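Local atomic coordinates of SPbeta prophage-derived uncharacterized protein YonK (Bacillus subtilis, PDB entry 2H4O), a protein that is of unknown function, is encoded by the SPbeta prophage, and assembles into an octamer of small, strand-rich subunits. Residues 19-24 with 30-35. Numbering follows the deposited sequence.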
loop_
_atom_site.group_PDB
_atom_site.type_symbol
_atom_site.label_atom_id
_atom_site.label_comp_id
_atom_site.label_asym_id
_atom_site.label_seq_id
_atom_site.Cartn_x
_atom_site.Cartn_y
_atom_site.Cartn_z
ATOM N N VAL A 19 28.049 3.960 -19.029
ATOM C CA VAL A 19 29.035 3.566 -18.033
ATOM C C VAL A 19 28.337 2.647 -17.043
ATOM O O VAL A 19 28.948 2.145 -16.105
ATOM C CB VAL A 19 29.564 4.775 -17.270
ATOM C CG1 VAL A 19 30.900 4.431 -16.621
ATOM C CG2 VAL A 19 29.699 5.956 -18.206
HETATM N N MSE A 20 27.040 2.442 -17.265
HETATM C CA MSE A 20 26.215 1.604 -16.408
HETATM C C MSE A 20 26.269 1.993 -14.927
HETATM O O MSE A 20 26.522 1.158 -14.056
HETATM C CB MSE A 20 26.604 0.138 -16.579
HETATM C CG MSE A 20 25.853 -0.566 -17.704
HETATM SE SE MSE A 20 23.957 -0.952 -17.328
HETATM C CE MSE A 20 24.128 -2.708 -16.551
ATOM N N GLU A 21 26.004 3.268 -14.654
ATOM C CA GLU A 21 26.012 3.781 -13.290
ATOM C C GLU A 21 24.810 4.677 -12.944
ATOM O O GLU A 21 24.289 5.419 -13.766
ATOM C CB GLU A 21 27.290 4.574 -13.035
ATOM C CG GLU A 21 28.565 3.831 -13.393
ATOM C CD GLU A 21 29.817 4.630 -13.077
ATOM O OE1 GLU A 21 29.868 5.833 -13.432
ATOM O OE2 GLU A 21 30.753 4.048 -12.481
ATOM N N VAL A 22 24.363 4.586 -11.707
ATOM C CA VAL A 22 23.270 5.419 -11.235
ATOM C C VAL A 22 23.867 6.308 -10.149
ATOM O O VAL A 22 24.570 5.835 -9.242
ATOM C CB VAL A 22 22.107 4.591 -10.607
ATOM C CG1 VAL A 22 20.976 5.520 -10.203
ATOM C CG2 VAL A 22 21.631 3.526 -11.588
ATOM N N THR A 23 23.573 7.597 -10.239
ATOM C CA THR A 23 24.090 8.530 -9.272
ATOM C C THR A 23 23.047 9.525 -8.739
ATOM O O THR A 23 22.477 10.298 -9.505
ATOM C CB THR A 23 25.317 9.267 -9.876
ATOM O OG1 THR A 23 25.695 10.365 -9.038
ATOM C CG2 THR A 23 25.018 9.758 -11.265
ATOM N N GLU A 24 22.796 9.491 -7.424
ATOM C CA GLU A 24 21.839 10.408 -6.811
ATOM C C GLU A 24 22.502 11.565 -6.085
ATOM O O GLU A 24 23.530 11.414 -5.452
ATOM C CB GLU A 24 20.880 9.688 -5.832
ATOM C CG GLU A 24 21.525 9.007 -4.629
ATOM C CD GLU A 24 20.509 8.397 -3.653
ATOM O OE1 GLU A 24 20.862 7.486 -2.883
ATOM O OE2 GLU A 24 19.354 8.827 -3.634
ATOM N N GLU A 30 27.127 13.524 -3.409
ATOM C CA GLU A 30 26.723 13.011 -4.708
ATOM C C GLU A 30 27.284 11.592 -4.818
ATOM O O GLU A 30 28.421 11.396 -5.243
ATOM C CB GLU A 30 27.279 13.873 -5.835
ATOM C CG GLU A 30 26.676 13.567 -7.189
ATOM C CD GLU A 30 27.571 13.951 -8.358
ATOM O OE1 GLU A 30 28.591 13.250 -8.592
ATOM O OE2 GLU A 30 27.259 14.949 -9.038
ATOM N N TYR A 31 26.469 10.617 -4.417
ATOM C CA TYR A 31 26.815 9.198 -4.435
ATOM C C TYR A 31 26.679 8.555 -5.814
ATOM O O TYR A 31 25.806 8.905 -6.583
ATOM C CB TYR A 31 25.931 8.448 -3.443
ATOM C CG TYR A 31 26.015 9.004 -2.043
ATOM C CD1 TYR A 31 27.043 8.637 -1.168
ATOM C CD2 TYR A 31 25.105 9.958 -1.612
ATOM C CE1 TYR A 31 27.164 9.219 0.101
ATOM C CE2 TYR A 31 25.212 10.543 -0.345
ATOM C CZ TYR A 31 26.242 10.171 0.504
ATOM O OH TYR A 31 26.321 10.765 1.740
ATOM N N THR A 32 27.561 7.613 -6.121
ATOM C CA THR A 32 27.538 6.938 -7.403
ATOM C C THR A 32 27.592 5.453 -7.175
ATOM O O THR A 32 28.494 4.950 -6.525
ATOM C CB THR A 32 28.722 7.331 -8.257
ATOM O OG1 THR A 32 28.593 8.702 -8.633
ATOM C CG2 THR A 32 28.808 6.457 -9.488
ATOM N N TYR A 33 26.602 4.752 -7.704
ATOM C CA TYR A 33 26.518 3.314 -7.540
ATOM C C TYR A 33 26.698 2.721 -8.930
ATOM O O TYR A 33 26.279 3.316 -9.917
ATOM C CB TYR A 33 25.127 2.932 -6.985
ATOM C CG TYR A 33 24.686 3.705 -5.754
ATOM C CD1 TYR A 33 25.129 3.353 -4.479
ATOM C CD2 TYR A 33 23.856 4.809 -5.871
ATOM C CE1 TYR A 33 24.754 4.084 -3.360
ATOM C CE2 TYR A 33 23.477 5.539 -4.766
ATOM C CZ TYR A 33 23.920 5.172 -3.513
ATOM O OH TYR A 33 23.465 5.864 -2.406
ATOM N N ASP A 34 27.336 1.566 -9.030
ATOM C CA ASP A 34 27.477 0.992 -10.350
ATOM C C ASP A 34 26.445 -0.100 -10.475
ATOM O O ASP A 34 26.504 -1.145 -9.813
ATOM C CB ASP A 34 28.884 0.449 -10.611
ATOM C CG ASP A 34 29.214 -0.730 -9.761
ATOM O OD1 ASP A 34 29.455 -1.802 -10.355
ATOM O OD2 ASP A 34 29.235 -0.581 -8.509
ATOM N N PHE A 35 25.483 0.195 -11.340
ATOM C CA PHE A 35 24.362 -0.669 -11.618
ATOM C C PHE A 35 24.809 -2.045 -12.080
ATOM O O PHE A 35 24.106 -3.038 -11.844
ATOM C CB PHE A 35 23.489 0.009 -12.659
ATOM C CG PHE A 35 22.113 -0.501 -12.692
ATOM C CD1 PHE A 35 21.424 -0.721 -11.512
ATOM C CD2 PHE A 35 21.483 -0.755 -13.904
ATOM C CE1 PHE A 35 20.138 -1.190 -11.532
ATOM C CE2 PHE A 35 20.185 -1.227 -13.934
ATOM C CZ PHE A 35 19.508 -1.444 -12.742
#
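The beta hairpin formed by strands 21-25 and 30-34 illustrates how a short antiparallel ladder can be bonded firmly at one pair and loosely toward its ends, the firm one being the hydrogen-bonded pair Val22 and Tyr33. Tyr33 N gives a nearly straight bond of 2.8 Å to Val22 O (172° at the hydrogen), and Val22 N returns one of 2.9 Å to Tyr33 O. Toward the turn, Glu24 N to Tyr31 O and Tyr31 N to Glu24 O are both weak, bent bonds of 3.2 Å. Thr23 holds OG1 anti to its own nitrogen (chi1 169°), which carries the hydroxyl across to Tyr31 O at 2.9 Å, a donor standing above the carbonyl plane; Tyr31 O thus takes the Thr23 hydroxyl as well as the weak bond from Glu24 N.

Side chains alternate between the faces. Glu21, Thr23, Thr32 and Asp34 share one, where Thr32 CG2 lies beside the Glu21 carboxylate, whose OE2 forms a salt bridge with Lys60 of a second subunit. Val22, Glu24, Tyr31 and Tyr33 occupy the other. At the end where strand 30-34 gives way to helix 35-40, Asp34 takes the N-cap position, its OD1 accepting from Glu37 N, while Val22 CG2 packs on Phe35 CB at 4.1 Å. Beyond Val22, the extended Glu24 chain brings CG to the edge of the Tyr33 ring, in its plane. Glu24 OE1, hydrogen-bonded to Ser3 OG of a fourth subunit, lies 3.1 Å from Tyr33 OH, with carboxylate and ring planes 58° apart.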